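Local coordinates for HAD family phosphatase (Pseudomonas syringae pv. tomato, PDB 2ODA), which is of unconfirmed function but belongs to the haloacid dehalogenase (HAD) superfamily, in a Pseudomonas-specific branch whose chemistry probably departs from that of familiar HAD phosphatases, at residues L9-L13 with S14-V18; D59-P62 with E63-T67. All blocks are in the same frame, centred on the assembly; numbering follows the deposited sequence.

In the fold
The centre of contact 1 is about 4 Å, and that of contact 2 about 15 Å, from the centre of the chain; the two contact centres are about 12 Å apart. Contact 1 takes in strand 9-12 and the turn after it; contact 2 follows the neighbouring parallel strand, 55-58. Both turns lie at the C-terminal ends of these strands, where HAD enzymes place their active site. Asp-59 OD2 probably accepts a hydrogen bond from Ser-14 N at 2.8 Å, and Leu-61 CD1 packs on Ser-14 CB at 3.6 Å. Leu-13 CD2 also reaches Ser-66 O at 3.6 Å. Asp-59 thus ties together the regions that probably correspond to the first two HAD motifs.

Contact 1: residues L9-L13 with S14-V18; sequences LLFGL and SGCLV
Leu-13 turns its carbonyl back onto the amides of Cys-16, Leu-17 and Val-18, closing a single wide turn directly behind strand 9-12. Of the three bonds, Val-18 N to Leu-13 O is the straight one, 3.1 Å with an N-H...O angle of 172°; it spans five residues and gives the turn its pi character. Leu-17 N, 3.0 Å from Leu-13 O, and Cys-16 N add bent, weak bonds, so one buried acceptor gathers three amides. Gly-15 has a positive phi of 69°, readily adopted by a residue without a CB.

Phe-11 and Leu-17 carry the apolar part. Leu-17 brings CD2 over one face of the Phe-11 ring, a CH-pi contact 4.1 Å from CD2 to the ring centroid, while its CD1 lies 3.6 Å from Phe-11 CB; the two side chains cross at about a right angle. Cys-16 SG sits at the ring's edge, near its plane, 4.4 Å from Phe-11 CD2. Gly-12 suits the bend because it has no CB to crowd that of Cys-16, and Cys-16 CB comes to 3.3 Å from Gly-12 O. Leu-13 has CG opposite its own backbone N (chi1 -176°), which carries CD1 to Val-18 CG2 at 3.9 Å, a branched aliphatic pair suited to a buried place.

The sequence FGLSGCLVD aligns with the first HAD motif, and the turn probably corresponds to the family's squiggle. Gly-12 and Ser-14 probably occupy the positions where most relatives carry the two motif aspartates, so the usual aspartyl-phosphate chemistry is not expected; Ser-14 OG bonds Asp-19. Strand 9-12 lies between strands 55-58 and 109-112, with Phe-11 touching Cys-55 and Ile-111, while Leu-13, Ser-14 and Val-18 pack on Leu-69 of helix 63-69.

Contact 2: residues D59-P62 with E63-T67; sequences DELP and EALST
Pro-62, the N-cap residue of helix 63-69, offers its carbonyl oxygen to the amides of Leu-65 and Ser-66. Ser-66 N reaches Pro-62 O at 3.1 Å in the carbonyl plane, the regular helical bond, whereas Leu-65 N, at 2.9 Å, approaches from above that plane. The proline ring restricts phi to near the -54° found here and so stiffens the entry to the helix, though it offers no polar side chain to cap the first turn.

Ser-66 folds its hydroxyl back toward the preceding loop: chi1 is 58°, with OG between the backbone N and carbonyl carbon. From there Ser-66 OG meets a water at 2.8 Å, and the same water donates to Leu-61 O at 2.7 Å, bridging helix and loop. Leu-61 and Leu-65 cross at about a right angle, meeting through CD2 and CD1 at 4.2 Å. Glu-63 bends at chi2 (-78°), which brings OE2 within 2.5 Å of Thr-67 OG1, the donor, one helical turn on; the hydroxyl comes from above the carboxylate plane.

Asp-59 OD1 accepts from Glu-60 N at 2.7 Å and Leu-61 N at 3.2 Å, both on its anti side and somewhat out of plane, which pins the carboxylate's rotation. The exposed Glu-60 carries a salt bridge to Arg-116, and Arg-82 bonds Leu-61 O.

Together these make an Asx turn leading into a helix with Pro-62 at the N-cap position, in the Rossmann-like HAD core; Asp-59, just after strand 55-58, probably stands where most relatives carry the Ser or Thr of motif II.

Contact 1: residues L9-L13 with S14-V18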
ATOM      1  N   LEU B   9       0.633  12.148  -6.271  1.00  6.96           N
ATOM      2  CA  LEU B   9      -0.364  11.830  -7.274  1.00  7.48           C
ATOM      3  C   LEU B   9       0.223  10.894  -8.318  1.00  6.99           C
ATOM      4  O   LEU B   9       1.343  11.105  -8.824  1.00  7.68           O
ATOM      5  CB  LEU B   9      -0.919  13.099  -7.942  1.00  7.19           C
ATOM      6  CG  LEU B   9      -1.562  14.191  -7.074  1.00  8.31           C
ATOM      7  CD1 LEU B   9      -1.937  15.398  -7.937  1.00  9.67           C
ATOM      8  CD2 LEU B   9      -2.809  13.666  -6.359  1.00  8.26           C
ATOM      9  N   LEU B  10      -0.534   9.847  -8.631  1.00  6.15           N
ATOM     10  CA  LEU B  10      -0.181   8.896  -9.695  1.00  5.24           C
ATOM     11  C   LEU B  10      -1.112   9.102 -10.861  1.00  5.37           C
ATOM     12  O   LEU B  10      -2.313   9.274 -10.646  1.00  5.49           O
ATOM     13  CB  LEU B  10      -0.335   7.466  -9.186  1.00  4.01           C
ATOM     14  CG  LEU B  10       0.446   7.158  -7.901  1.00  5.64           C
ATOM     15  CD1 LEU B  10       0.226   5.680  -7.534  1.00  5.89           C
ATOM     16  CD2 LEU B  10       1.952   7.484  -8.050  1.00  3.14           C
ATOM     17  N   PHE B  11      -0.578   9.067 -12.089  1.00  6.03           N
ATOM     18  CA  PHE B  11      -1.400   9.240 -13.297  1.00  6.01           C
ATOM     19  C   PHE B  11      -1.166   8.103 -14.267  1.00  6.28           C
ATOM     20  O   PHE B  11      -0.029   7.723 -14.517  1.00  6.45           O
ATOM     21  CB  PHE B  11      -0.994  10.514 -14.057  1.00  6.10           C
ATOM     22  CG  PHE B  11      -1.314  11.788 -13.352  1.00  6.14           C
ATOM     23  CD1 PHE B  11      -0.394  12.364 -12.475  1.00  7.65           C
ATOM     24  CD2 PHE B  11      -2.507  12.453 -13.607  1.00  8.24           C
ATOM     25  CE1 PHE B  11      -0.689  13.587 -11.835  1.00  9.24           C
ATOM     26  CE2 PHE B  11      -2.802  13.678 -12.987  1.00  7.57           C
ATOM     27  CZ  PHE B  11      -1.880  14.238 -12.106  1.00  7.50           C
ATOM     28  N   GLY B  12      -2.228   7.575 -14.855  1.00  6.63           N
ATOM     29  CA  GLY B  12      -2.034   6.803 -16.091  1.00  5.65           C
ATOM     30  C   GLY B  12      -1.370   7.707 -17.139  1.00  6.18           C
ATOM     31  O   GLY B  12      -1.546   8.920 -17.122  1.00  6.51           O
ATOM     32  N   LEU B  13      -0.620   7.129 -18.066  1.00  5.68           N
ATOM     33  CA  LEU B  13      -0.054   7.915 -19.139  1.00  6.61           C
ATOM     34  C   LEU B  13      -0.990   7.998 -20.356  1.00  6.10           C
ATOM     35  O   LEU B  13      -1.660   9.029 -20.569  1.00  4.84           O
ATOM     36  CB  LEU B  13       1.359   7.408 -19.490  1.00  5.81           C
ATOM     37  CG  LEU B  13       2.130   8.203 -20.561  1.00  7.39           C
ATOM     38  CD1 LEU B  13       2.527   9.656 -20.119  1.00  4.68           C
ATOM     39  CD2 LEU B  13       3.342   7.390 -20.974  1.00  5.20           C
ATOM     40  N   SER B  14      -1.068   6.911 -21.118  1.00  5.75           N
ATOM     41  CA  SER B  14      -1.994   6.809 -22.257  1.00  6.12           C
ATOM     42  C   SER B  14      -3.469   6.894 -21.818  1.00  6.20           C
ATOM     43  O   SER B  14      -3.879   6.251 -20.830  1.00  6.43           O
ATOM     44  CB  SER B  14      -1.707   5.504 -23.035  1.00  6.27           C
ATOM     45  OG  SER B  14      -2.729   5.218 -23.974  1.00  8.16           O
ATOM     46  N   GLY B  15      -4.275   7.671 -22.544  1.00  6.59           N
ATOM     47  CA  GLY B  15      -5.709   7.813 -22.238  1.00  6.66           C
ATOM     48  C   GLY B  15      -5.950   8.558 -20.938  1.00  6.77           C
ATOM     49  O   GLY B  15      -6.991   8.384 -20.259  1.00  6.37           O
ATOM     50  N   CYS B  16      -4.980   9.387 -20.565  1.00  5.55           N
ATOM     51  CA  CYS B  16      -5.101  10.112 -19.315  1.00  6.09           C
ATOM     52  C   CYS B  16      -4.319  11.432 -19.383  1.00  5.77           C
ATOM     53  O   CYS B  16      -4.933  12.479 -19.572  1.00  6.05           O
ATOM     54  CB  CYS B  16      -4.696   9.200 -18.146  1.00  6.77           C
ATOM     55  SG  CYS B  16      -4.651   9.969 -16.532  1.00  7.05           S
ATOM     56  N   LEU B  17      -2.988  11.388 -19.251  1.00  4.83           N
ATOM     57  CA  LEU B  17      -2.154  12.579 -19.462  1.00  4.71           C
ATOM     58  C   LEU B  17      -2.074  12.942 -20.951  1.00  4.22           C
ATOM     59  O   LEU B  17      -2.163  14.101 -21.326  1.00  4.69           O
ATOM     60  CB  LEU B  17      -0.740  12.338 -18.912  1.00  4.66           C
ATOM     61  CG  LEU B  17      -0.643  12.218 -17.378  1.00  6.03           C
ATOM     62  CD1 LEU B  17       0.737  11.668 -16.993  1.00  5.55           C
ATOM     63  CD2 LEU B  17      -0.903  13.595 -16.762  1.00  6.42           C
ATOM     64  N   VAL B  18      -1.895  11.924 -21.787  1.00  4.12           N
ATOM     65  CA  VAL B  18      -1.678  12.125 -23.207  1.00  4.80           C
ATOM     66  C   VAL B  18      -2.547  11.091 -23.922  1.00  5.23           C
ATOM     67  O   VAL B  18      -3.225  10.296 -23.267  1.00  5.95           O
ATOM     68  CB  VAL B  18      -0.173  11.907 -23.601  1.00  5.25           C
ATOM     69  CG1 VAL B  18       0.760  12.983 -22.994  1.00  5.23           C
ATOM     70  CG2 VAL B  18       0.307  10.516 -23.190  1.00  6.32           C
TER

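Contact 2: residues D59-P62 with E63-T67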
ATOM      1  N   ASP B  59       2.136   3.171 -16.729  1.00  7.61           N
ATOM      2  CA  ASP B  59       1.497   2.536 -17.885  1.00  7.91           C
ATOM      3  C   ASP B  59       1.915   1.071 -18.034  1.00  8.32           C
ATOM      4  O   ASP B  59       2.717   0.550 -17.233  1.00  8.64           O
ATOM      5  CB  ASP B  59       1.736   3.353 -19.162  1.00  7.44           C
ATOM      6  CG  ASP B  59       0.521   3.330 -20.094  1.00  9.88           C
ATOM      7  OD1 ASP B  59       0.175   2.243 -20.599  1.00 11.34           O
ATOM      8  OD2 ASP B  59      -0.092   4.385 -20.321  1.00 10.79           O
ATOM      9  N   GLU B  60       1.337   0.389 -19.021  1.00  8.08           N
ATOM     10  CA  GLU B  60       1.701  -1.008 -19.288  1.00  8.29           C
ATOM     11  C   GLU B  60       2.136  -1.188 -20.743  1.00  8.81           C
ATOM     12  O   GLU B  60       2.597  -2.267 -21.134  1.00  8.27           O
ATOM     13  CB  GLU B  60       0.534  -1.940 -18.953  1.00  8.14           C
ATOM     14  CG  GLU B  60      -0.720  -1.683 -19.786  1.00  7.81           C
ATOM     15  CD  GLU B  60      -1.813  -2.726 -19.624  1.00  9.57           C
ATOM     16  OE1 GLU B  60      -1.688  -3.628 -18.763  1.00 11.31           O
ATOM     17  OE2 GLU B  60      -2.814  -2.633 -20.370  1.00 11.14           O
ATOM     18  N   LEU B  61       2.016  -0.132 -21.544  1.00  8.29           N
ATOM     19  CA  LEU B  61       2.442  -0.213 -22.944  1.00  8.07           C
ATOM     20  C   LEU B  61       3.914  -0.578 -23.023  1.00  7.96           C
ATOM     21  O   LEU B  61       4.667  -0.267 -22.097  1.00  7.76           O
ATOM     22  CB  LEU B  61       2.205   1.115 -23.682  1.00  7.98           C
ATOM     23  CG  LEU B  61       0.760   1.554 -23.923  1.00  6.96           C
ATOM     24  CD1 LEU B  61       0.721   3.055 -24.133  1.00  7.89           C
ATOM     25  CD2 LEU B  61       0.143   0.850 -25.103  1.00 10.21           C
ATOM     26  N   PRO B  62       4.333  -1.227 -24.131  1.00  8.50           N
ATOM     27  CA  PRO B  62       5.757  -1.449 -24.348  1.00  9.23           C
ATOM     28  C   PRO B  62       6.534  -0.157 -24.264  1.00  9.68           C
ATOM     29  O   PRO B  62       5.997   0.901 -24.606  1.00 10.06           O
ATOM     30  CB  PRO B  62       5.811  -1.958 -25.796  1.00  9.80           C
ATOM     31  CG  PRO B  62       4.496  -2.563 -26.058  1.00  9.81           C
ATOM     32  CD  PRO B  62       3.504  -1.791 -25.224  1.00  8.53           C
ATOM     33  N   GLU B  63       7.798  -0.246 -23.856  1.00 10.17           N
ATOM     34  CA  GLU B  63       8.693   0.918 -23.723  1.00 11.01           C
ATOM     35  C   GLU B  63       8.788   1.730 -25.029  1.00 11.20           C
ATOM     36  O   GLU B  63       8.855   2.967 -24.998  1.00 10.58           O
ATOM     37  CB  GLU B  63      10.084   0.433 -23.289  1.00 11.97           C
ATOM     38  CG  GLU B  63      11.115   1.518 -22.966  1.00 13.50           C
ATOM     39  CD  GLU B  63      11.748   2.152 -24.198  1.00 17.77           C
ATOM     40  OE1 GLU B  63      11.891   1.464 -25.223  1.00 19.92           O
ATOM     41  OE2 GLU B  63      12.125   3.342 -24.130  1.00 16.12           O
ATOM     42  N   ALA B  64       8.780   1.034 -26.170  1.00 10.36           N
ATOM     43  CA  ALA B  64       8.845   1.685 -27.486  1.00 10.34           C
ATOM     44  C   ALA B  64       7.746   2.712 -27.691  1.00 10.10           C
ATOM     45  O   ALA B  64       7.903   3.662 -28.480  1.00 10.52           O
ATOM     46  CB  ALA B  64       8.789   0.641 -28.607  1.00 11.06           C
ATOM     47  N   LEU B  65       6.634   2.502 -26.990  1.00  9.31           N
ATOM     48  CA  LEU B  65       5.478   3.382 -27.054  1.00  9.18           C
ATOM     49  C   LEU B  65       5.374   4.383 -25.896  1.00  8.97           C
ATOM     50  O   LEU B  65       5.129   5.565 -26.132  1.00  9.25           O
ATOM     51  CB  LEU B  65       4.173   2.583 -27.178  1.00  8.51           C
ATOM     52  CG  LEU B  65       4.054   1.667 -28.393  1.00  8.31           C
ATOM     53  CD1 LEU B  65       2.676   1.015 -28.393  1.00  8.88           C
ATOM     54  CD2 LEU B  65       4.383   2.425 -29.696  1.00  6.74           C
ATOM     55  N   SER B  66       5.578   3.941 -24.657  1.00  8.93           N
ATOM     56  CA  SER B  66       5.395   4.875 -23.537  1.00  8.11           C
ATOM     57  C   SER B  66       6.543   5.892 -23.420  1.00  9.09           C
ATOM     58  O   SER B  66       6.333   7.006 -22.922  1.00  8.82           O
ATOM     59  CB  SER B  66       5.200   4.130 -22.216  1.00  8.92           C
ATOM     60  OG  SER B  66       6.307   3.299 -21.953  1.00  7.40           O
ATOM     61  N   THR B  67       7.755   5.529 -23.852  1.00  8.82           N
ATOM     62  CA  THR B  67       8.854   6.499 -23.771  1.00  9.10           C
ATOM     63  C   THR B  67       8.556   7.764 -24.593  1.00  9.78           C
ATOM     64  O   THR B  67       8.625   8.870 -24.046  1.00  9.23           O
ATOM     65  CB  THR B  67      10.257   5.849 -24.061  1.00 10.17           C
ATOM     66  OG1 THR B  67      10.575   4.961 -22.981  1.00  8.32           O
ATOM     67  CG2 THR B  67      11.361   6.903 -24.170  1.00 11.98           C
TER
HETATM   68  O   HOH W   1       4.735   1.659 -20.249  1.00 11.79           O